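Local coordinates for alpha-glucosidase (Pseudoalteromonas sp. K8, PDB 5HQA), which hydrolyses alpha-glucosides as a calcium-binding glycoside hydrolase of family 97 that is activated by chloride, at residues 132-137 with 203-208; 165-170 with 196-201. All blocks are in the same frame, centred on the assembly; numbering follows the deposited sequence.

Both contacts lie in the N-terminal domain, whose family belongs with the galactose mutarotase-like beta-sandwiches, and their centres are about 8 Å apart. Along the chain the segments come in the order 132-137, 165-170, 196-201 and 203-208, so both segments of contact 2 fall between the two of contact 1. Strands 195-199 and 204-209 follow each other and pair as a hairpin. Contact 1 adds strand 122-134 to one flank of that hairpin and contact 2 adds the short strand 167-168 to the other, all antiparallel in one sheet. Backbone bonds from Asp208 to Val196 and Gln206 to Asn198 probably hold the hairpin together and join the contacts, while the flanking strands bring in regions distant in sequence.

Contact 1 of 2, residues 132-137 with 203-208; sequences FAVNNS and GVFQAD
Phe132 pairs with Phe205 and Ala133 with Val204 where strands 122-134 and 204-209 run antiparallel in a sheet of the N-terminal beta-sandwich, their local axes at 169° and 4.5 Å apart. Phe132 and Phe205 form a hydrogen-bonded pair: Phe132 N gives its hydrogen to Phe205 O at 2.7 Å, and Phe205 N returns one to Phe132 O. Ala133 and Val204 form the non-hydrogen-bonded pair that follows, and Val134 N then donates to Gly203 O at 2.8 Å. Val134 to Ser137 form a type II turn.

The two phenylalanines share the buried face. Each CG stands anti to its own carbonyl carbon (chi1 -51° for Phe132, -67° for Phe205), and the rings do not stack; instead the rim of each meets the partner's carbonyl oxygen, Phe132 CD1 lying 3.6 Å from Phe205 O. Val134 CG2 packs obliquely on Phe205 CD1 at 4.1 Å, a compact branched residue filling in beside the larger ring, which also meets Phe172, Leu162 and Gln199. An alanine in place of Phe205 would probably open a gap beneath Val134 CG2 and deprive Phe172 of its ring partner. On the opposite face, Ala133 and Val204 bring their CA atoms within 4.1 Å, a close approach that the small alanine suits; its CB is 4.2 Å from Val204 CG2.

Gly203 has a positive phi and lies against the turn. A CB there would clash with Ser137 OG, whose hydroxyl is hydrogen-bonded to Asn163 OD1 and already sits 3.4 Å from Gly203 CA.

Contact 2 of 2, residues 165-170 with 196-201; sequences AALVHT and VLNQRR
The imidazole of His169 meets Val196 obliquely, its ND1 3.7 Å from Val196 CG2, and touches the Tyr153 ring, the two planes about 60° apart. The His169 side chain lies about 9 Å from that of the calcium ligand Glu154. A second flat group, the Gln199 amide, has Ala165 O nearly in its plane, and Gln199 NE2 donates to Ala165 O at 2.9 Å from well above the carbonyl plane. With CG anti to the backbone N (chi1 -168°) and the chain beyond extended, the amide spans the distance; NE2 also bonds Leu162 O and OE1 takes Gly203 N, so three bonds fix its rotation. Glutamine's donor and acceptor suit both needs. Arg200 NH1 donates to Asn198 OD1, which lies at the edge of the guanidinium.

Val168 and Leu197 are an antiparallel hydrogen-bonded pair, Leu197 N to Val168 O at 3.0 Å, and Gln199 N donates to Ala166 O. On their buried face Val168 CG2 packs on Leu197 CB at 3.7 Å, and Thr170 crosses Leu197 at about a right angle. Opposite, Leu167 CD1 touches both Val196 CG1 and Asn198 CB, 3.6 Å from each.

Thr170 OG1 binds His185 and Lys440. In the N-terminal beta-sandwich, strand 204-209 flanks 195-199 on its other side, while Trp144 of strand 141-144 packs on Val168 and Phe172 of strand 172-175 on Leu197, joining the two sheets.

Contact 1 of 2, residues 132-137 with 203-208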
ATOM      1  N   PHE A 132     -11.355  11.810 -15.796  1.00 10.17           N
ATOM      2  CA  PHE A 132     -10.421  12.759 -15.189  1.00  9.45           C
ATOM      3  C   PHE A 132      -9.716  13.408 -16.378  1.00 11.81           C
ATOM      4  O   PHE A 132      -8.728  12.869 -16.883  1.00 11.23           O
ATOM      5  CB  PHE A 132      -9.435  12.051 -14.249  1.00  9.87           C
ATOM      6  CG  PHE A 132     -10.103  11.149 -13.236  1.00 10.62           C
ATOM      7  CD1 PHE A 132     -10.440   9.847 -13.563  1.00 10.39           C
ATOM      8  CD2 PHE A 132     -10.400  11.612 -11.960  1.00 12.12           C
ATOM      9  CE1 PHE A 132     -11.057   9.021 -12.635  1.00 11.19           C
ATOM     10  CE2 PHE A 132     -11.012  10.796 -11.032  1.00 11.98           C
ATOM     11  CZ  PHE A 132     -11.345   9.496 -11.370  1.00 11.64           C
ATOM     12  N   ALA A 133     -10.245  14.529 -16.864  1.00  9.61           N
ATOM     13  CA  ALA A 133      -9.687  15.190 -18.042  1.00 11.28           C
ATOM     14  C   ALA A 133      -8.622  16.182 -17.584  1.00 13.90           C
ATOM     15  O   ALA A 133      -8.941  17.254 -17.055  1.00 13.82           O
ATOM     16  CB  ALA A 133     -10.780  15.882 -18.855  1.00 10.57           C
ATOM     17  N   VAL A 134      -7.360  15.833 -17.795  1.00 10.79           N
ATOM     18  CA  VAL A 134      -6.258  16.655 -17.308  1.00 10.59           C
ATOM     19  C   VAL A 134      -6.023  17.819 -18.262  1.00 13.77           C
ATOM     20  O   VAL A 134      -5.841  17.625 -19.474  1.00 13.98           O
ATOM     21  CB  VAL A 134      -4.984  15.815 -17.145  1.00 10.68           C
ATOM     22  CG1 VAL A 134      -3.833  16.695 -16.664  1.00  9.54           C
ATOM     23  CG2 VAL A 134      -5.237  14.683 -16.175  1.00 10.77           C
ATOM     24  N   ASN A 135      -6.007  19.028 -17.710  1.00 11.48           N
ATOM     25  CA  ASN A 135      -5.739  20.220 -18.499  1.00 11.81           C
ATOM     26  C   ASN A 135      -4.252  20.304 -18.837  1.00 13.51           C
ATOM     27  O   ASN A 135      -3.397  19.982 -18.006  1.00 12.95           O
ATOM     28  CB  ASN A 135      -6.178  21.457 -17.721  1.00 11.03           C
ATOM     29  CG  ASN A 135      -6.223  22.687 -18.585  1.00 16.21           C
ATOM     30  OD1 ASN A 135      -6.406  22.598 -19.800  1.00 17.13           O
ATOM     31  ND2 ASN A 135      -6.050  23.840 -17.974  1.00 16.23           N
ATOM     32  N   ASN A 136      -3.946  20.729 -20.072  1.00 12.54           N
ATOM     33  CA  ASN A 136      -2.561  20.853 -20.551  1.00 13.94           C
ATOM     34  C   ASN A 136      -1.785  19.544 -20.393  1.00 13.98           C
ATOM     35  O   ASN A 136      -0.637  19.519 -19.936  1.00 14.66           O
ATOM     36  CB  ASN A 136      -1.838  21.995 -19.835  1.00 14.08           C
ATOM     37  CG  ASN A 136      -2.410  23.338 -20.190  1.00 20.34           C
ATOM     38  OD1 ASN A 136      -2.687  23.612 -21.354  1.00 20.94           O
ATOM     39  ND2 ASN A 136      -2.618  24.179 -19.186  1.00 22.17           N
ATOM     40  N   SER A 137      -2.420  18.435 -20.781  1.00 13.45           N
ATOM     41  CA  SER A 137      -1.780  17.133 -20.612  1.00 10.98           C
ATOM     42  C   SER A 137      -0.533  16.996 -21.476  1.00 12.46           C
ATOM     43  O   SER A 137       0.341  16.181 -21.158  1.00 13.99           O
ATOM     44  CB  SER A 137      -2.767  16.004 -20.937  1.00 12.54           C
ATOM     45  OG  SER A 137      -3.143  15.996 -22.316  1.00 12.62           O
ATOM     46  N   GLY A 203      -5.219  13.176 -22.719  1.00 10.91           N
ATOM     47  CA  GLY A 203      -5.428  13.720 -21.390  1.00 12.35           C
ATOM     48  C   GLY A 203      -6.728  13.328 -20.713  1.00 14.59           C
ATOM     49  O   GLY A 203      -6.921  13.671 -19.535  1.00 14.74           O
ATOM     50  N   VAL A 204      -7.628  12.625 -21.395  1.00  9.47           N
ATOM     51  CA  VAL A 204      -8.929  12.275 -20.833  1.00 10.70           C
ATOM     52  C   VAL A 204      -8.830  10.847 -20.305  1.00 12.49           C
ATOM     53  O   VAL A 204      -8.926   9.879 -21.070  1.00 12.71           O
ATOM     54  CB  VAL A 204     -10.057  12.412 -21.859  1.00 11.20           C
ATOM     55  CG1 VAL A 204     -11.397  12.089 -21.197  1.00  9.41           C
ATOM     56  CG2 VAL A 204     -10.063  13.809 -22.473  1.00 11.54           C
ATOM     57  N   PHE A 205      -8.659  10.700 -18.993  1.00 10.32           N
ATOM     58  CA  PHE A 205      -8.566   9.375 -18.390  1.00  9.88           C
ATOM     59  C   PHE A 205      -9.956   8.911 -17.972  1.00 13.53           C
ATOM     60  O   PHE A 205     -10.596   9.534 -17.116  1.00 14.59           O
ATOM     61  CB  PHE A 205      -7.594   9.397 -17.214  1.00  8.96           C
ATOM     62  CG  PHE A 205      -6.183   9.630 -17.641  1.00 11.25           C
ATOM     63  CD1 PHE A 205      -5.692  10.923 -17.784  1.00 12.33           C
ATOM     64  CD2 PHE A 205      -5.363   8.560 -17.974  1.00 10.86           C
ATOM     65  CE1 PHE A 205      -4.385  11.143 -18.213  1.00 11.10           C
ATOM     66  CE2 PHE A 205      -4.056   8.766 -18.406  1.00 10.52           C
ATOM     67  CZ  PHE A 205      -3.564  10.061 -18.529  1.00 11.42           C
ATOM     68  N   GLN A 206     -10.430   7.832 -18.588  1.00  9.65           N
ATOM     69  CA  GLN A 206     -11.753   7.302 -18.295  1.00  9.92           C
ATOM     70  C   GLN A 206     -11.634   6.121 -17.341  1.00 10.90           C
ATOM     71  O   GLN A 206     -10.721   5.300 -17.472  1.00 10.00           O
ATOM     72  CB  GLN A 206     -12.449   6.871 -19.585  1.00 10.53           C
ATOM     73  CG  GLN A 206     -13.923   6.529 -19.449  1.00 11.12           C
ATOM     74  CD  GLN A 206     -14.473   6.019 -20.772  1.00 16.38           C
ATOM     75  OE1 GLN A 206     -13.910   5.099 -21.370  1.00 17.81           O
ATOM     76  NE2 GLN A 206     -15.551   6.620 -21.244  1.00 18.73           N
ATOM     77  N   ALA A 207     -12.544   6.057 -16.365  1.00 10.54           N
ATOM     78  CA  ALA A 207     -12.627   4.891 -15.493  1.00 11.22           C
ATOM     79  C   ALA A 207     -12.807   3.630 -16.327  1.00 13.60           C
ATOM     80  O   ALA A 207     -13.648   3.577 -17.233  1.00 13.97           O
ATOM     81  CB  ALA A 207     -13.788   5.038 -14.504  1.00 12.13           C
ATOM     82  N   ASP A 208     -11.997   2.620 -16.030  1.00 11.28           N
ATOM     83  CA  ASP A 208     -12.015   1.344 -16.741  1.00 11.40           C
ATOM     84  C   ASP A 208     -12.114   0.273 -15.655  1.00 11.24           C
ATOM     85  O   ASP A 208     -11.114  -0.062 -15.019  1.00 11.52           O
ATOM     86  CB  ASP A 208     -10.754   1.209 -17.597  1.00 13.14           C
ATOM     87  CG  ASP A 208     -10.768  -0.019 -18.492  1.00 19.15           C
ATOM     88  OD1 ASP A 208     -11.274  -1.079 -18.062  1.00 17.93           O
ATOM     89  OD2 ASP A 208     -10.244   0.073 -19.630  1.00 22.01           O
TER

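Contact 2 of 2, residues 165-170 with 196-201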
ATOM      1  N   ALA A 165       0.758   7.619 -21.109  1.00 11.54           N
ATOM      2  CA  ALA A 165       0.264   6.696 -20.081  1.00 11.01           C
ATOM      3  C   ALA A 165      -1.083   6.158 -20.547  1.00 13.46           C
ATOM      4  O   ALA A 165      -2.131   6.741 -20.269  1.00 13.59           O
ATOM      5  CB  ALA A 165       0.148   7.400 -18.732  1.00  8.65           C
ATOM      6  N   ALA A 166      -1.060   5.023 -21.260  1.00 11.98           N
ATOM      7  CA  ALA A 166      -2.254   4.580 -21.978  1.00  9.26           C
ATOM      8  C   ALA A 166      -3.261   3.887 -21.064  1.00 12.72           C
ATOM      9  O   ALA A 166      -4.473   4.130 -21.172  1.00 12.18           O
ATOM     10  CB  ALA A 166      -1.858   3.655 -23.132  1.00  9.32           C
ATOM     11  N   LEU A 167      -2.792   3.023 -20.164  1.00  8.27           N
ATOM     12  CA  LEU A 167      -3.687   2.200 -19.357  1.00  7.75           C
ATOM     13  C   LEU A 167      -2.935   1.898 -18.072  1.00 11.71           C
ATOM     14  O   LEU A 167      -1.955   1.150 -18.099  1.00 12.34           O
ATOM     15  CB  LEU A 167      -4.069   0.918 -20.100  1.00  9.76           C
ATOM     16  CG  LEU A 167      -5.150   0.047 -19.454  1.00 11.09           C
ATOM     17  CD1 LEU A 167      -6.506   0.783 -19.544  1.00 10.43           C
ATOM     18  CD2 LEU A 167      -5.203  -1.346 -20.123  1.00 10.82           C
ATOM     19  N   VAL A 168      -3.373   2.482 -16.953  1.00  8.69           N
ATOM     20  CA  VAL A 168      -2.527   2.579 -15.773  1.00  8.95           C
ATOM     21  C   VAL A 168      -3.296   2.187 -14.519  1.00 11.08           C
ATOM     22  O   VAL A 168      -4.519   2.356 -14.426  1.00  9.93           O
ATOM     23  CB  VAL A 168      -1.938   4.002 -15.622  1.00  7.47           C
ATOM     24  CG1 VAL A 168      -1.138   4.379 -16.872  1.00  7.76           C
ATOM     25  CG2 VAL A 168      -3.045   5.021 -15.354  1.00  7.51           C
ATOM     26  N   HIS A 169      -2.557   1.648 -13.549  1.00 11.24           N
ATOM     27  CA  HIS A 169      -3.082   1.405 -12.217  1.00 10.28           C
ATOM     28  C   HIS A 169      -3.023   2.683 -11.386  1.00 11.24           C
ATOM     29  O   HIS A 169      -2.300   3.632 -11.704  1.00 10.52           O
ATOM     30  CB  HIS A 169      -2.292   0.292 -11.519  1.00  9.36           C
ATOM     31  CG  HIS A 169      -2.749  -1.084 -11.884  1.00 11.03           C
ATOM     32  ND1 HIS A 169      -4.076  -1.461 -11.835  1.00 11.47           N
ATOM     33  CD2 HIS A 169      -2.061  -2.173 -12.307  1.00 11.21           C
ATOM     34  CE1 HIS A 169      -4.184  -2.724 -12.212  1.00 13.69           C
ATOM     35  NE2 HIS A 169      -2.976  -3.182 -12.497  1.00 11.89           N
ATOM     36  N   THR A 170      -3.799   2.699 -10.307  1.00  9.82           N
ATOM     37  CA  THR A 170      -3.741   3.808  -9.362  1.00  8.30           C
ATOM     38  C   THR A 170      -3.105   3.319  -8.060  1.00 10.14           C
ATOM     39  O   THR A 170      -3.150   2.122  -7.769  1.00 11.27           O
ATOM     40  CB  THR A 170      -5.147   4.398  -9.088  1.00 11.24           C
ATOM     41  OG1 THR A 170      -5.876   3.547  -8.188  1.00 12.30           O
ATOM     42  CG2 THR A 170      -5.934   4.569 -10.396  1.00 11.25           C
ATOM     43  N   VAL A 196      -9.234   1.072 -13.105  1.00 10.31           N
ATOM     44  CA  VAL A 196      -8.026   1.327 -13.872  1.00  9.83           C
ATOM     45  C   VAL A 196      -8.290   2.590 -14.685  1.00 12.39           C
ATOM     46  O   VAL A 196      -9.447   2.916 -14.962  1.00 13.00           O
ATOM     47  CB  VAL A 196      -7.761   0.080 -14.747  1.00 13.66           C
ATOM     48  CG1 VAL A 196      -7.053   0.407 -16.025  1.00 12.35           C
ATOM     49  CG2 VAL A 196      -7.073  -1.015 -13.915  1.00 11.05           C
ATOM     50  N   LEU A 197      -7.244   3.338 -15.046  1.00  9.18           N
ATOM     51  CA  LEU A 197      -7.435   4.565 -15.815  1.00  8.04           C
ATOM     52  C   LEU A 197      -7.029   4.336 -17.264  1.00  9.90           C
ATOM     53  O   LEU A 197      -5.905   3.912 -17.540  1.00 10.57           O
ATOM     54  CB  LEU A 197      -6.641   5.733 -15.226  1.00  9.85           C
ATOM     55  CG  LEU A 197      -7.087   6.128 -13.816  1.00 11.79           C
ATOM     56  CD1 LEU A 197      -6.226   7.266 -13.273  1.00 12.11           C
ATOM     57  CD2 LEU A 197      -8.576   6.487 -13.812  1.00 11.57           C
ATOM     58  N   ASN A 198      -7.933   4.656 -18.185  1.00  8.91           N
ATOM     59  CA  ASN A 198      -7.764   4.372 -19.607  1.00  8.58           C
ATOM     60  C   ASN A 198      -7.776   5.710 -20.333  1.00  8.81           C
ATOM     61  O   ASN A 198      -8.811   6.380 -20.378  1.00 10.46           O
ATOM     62  CB  ASN A 198      -8.895   3.456 -20.081  1.00 10.45           C
ATOM     63  CG  ASN A 198      -8.777   3.050 -21.540  1.00 11.76           C
ATOM     64  OD1 ASN A 198      -8.103   3.695 -22.340  1.00 11.02           O
ATOM     65  ND2 ASN A 198      -9.469   1.975 -21.893  1.00 13.33           N
ATOM     66  N   GLN A 199      -6.635   6.117 -20.886  1.00  8.78           N
ATOM     67  CA  GLN A 199      -6.573   7.408 -21.558  1.00  9.65           C
ATOM     68  C   GLN A 199      -7.284   7.310 -22.905  1.00 12.37           C
ATOM     69  O   GLN A 199      -6.897   6.506 -23.764  1.00 11.40           O
ATOM     70  CB  GLN A 199      -5.128   7.872 -21.734  1.00 10.58           C
ATOM     71  CG  GLN A 199      -5.070   9.336 -22.165  1.00  9.86           C
ATOM     72  CD  GLN A 199      -3.672   9.933 -22.181  1.00 14.58           C
ATOM     73  OE1 GLN A 199      -3.495  11.064 -22.630  1.00 16.06           O
ATOM     74  NE2 GLN A 199      -2.678   9.190 -21.685  1.00 12.76           N
ATOM     75  N   ARG A 200      -8.329   8.120 -23.087  1.00  8.84           N
ATOM     76  CA  ARG A 200      -9.109   8.079 -24.317  1.00 10.40           C
ATOM     77  C   ARG A 200      -8.604   9.167 -25.258  1.00 12.46           C
ATOM     78  O   ARG A 200      -7.483   9.061 -25.770  1.00 12.90           O
ATOM     79  CB  ARG A 200     -10.600   8.209 -23.987  1.00  9.38           C
ATOM     80  CG  ARG A 200     -11.081   7.165 -22.955  1.00  9.09           C
ATOM     81  CD  ARG A 200     -10.573   5.737 -23.267  1.00 10.57           C
ATOM     82  NE  ARG A 200     -11.010   5.284 -24.588  1.00  9.80           N
ATOM     83  CZ  ARG A 200     -10.352   4.410 -25.344  1.00  9.83           C
ATOM     84  NH1 ARG A 200      -9.205   3.886 -24.928  1.00  9.65           N
ATOM     85  NH2 ARG A 200     -10.833   4.079 -26.536  1.00  9.81           N
ATOM     86  N   ARG A 201      -9.383  10.222 -25.497  1.00 11.72           N
ATOM     87  CA  ARG A 201      -8.795  11.379 -26.156  1.00 11.03           C
ATOM     88  C   ARG A 201      -7.664  11.919 -25.283  1.00 12.22           C
ATOM     89  O   ARG A 201      -7.628  11.653 -24.080  1.00 13.04           O
ATOM     90  CB  ARG A 201      -9.857  12.436 -26.428  1.00 11.04           C
ATOM     91  CG  ARG A 201     -10.663  12.094 -27.671  1.00 14.90           C
ATOM     92  CD  ARG A 201     -11.786  13.055 -27.907  1.00 19.53           C
ATOM     93  NE  ARG A 201     -12.570  12.669 -29.074  1.00 23.02           N
ATOM     94  CZ  ARG A 201     -12.477  13.255 -30.265  1.00 32.16           C
ATOM     95  NH1 ARG A 201     -11.628  14.260 -30.449  1.00 35.08           N
ATOM     96  NH2 ARG A 201     -13.237  12.840 -31.274  1.00 30.97           N
TER
HETATM   97  O   HOH W   1      -5.166   4.573 -23.764  1.00 19.37           O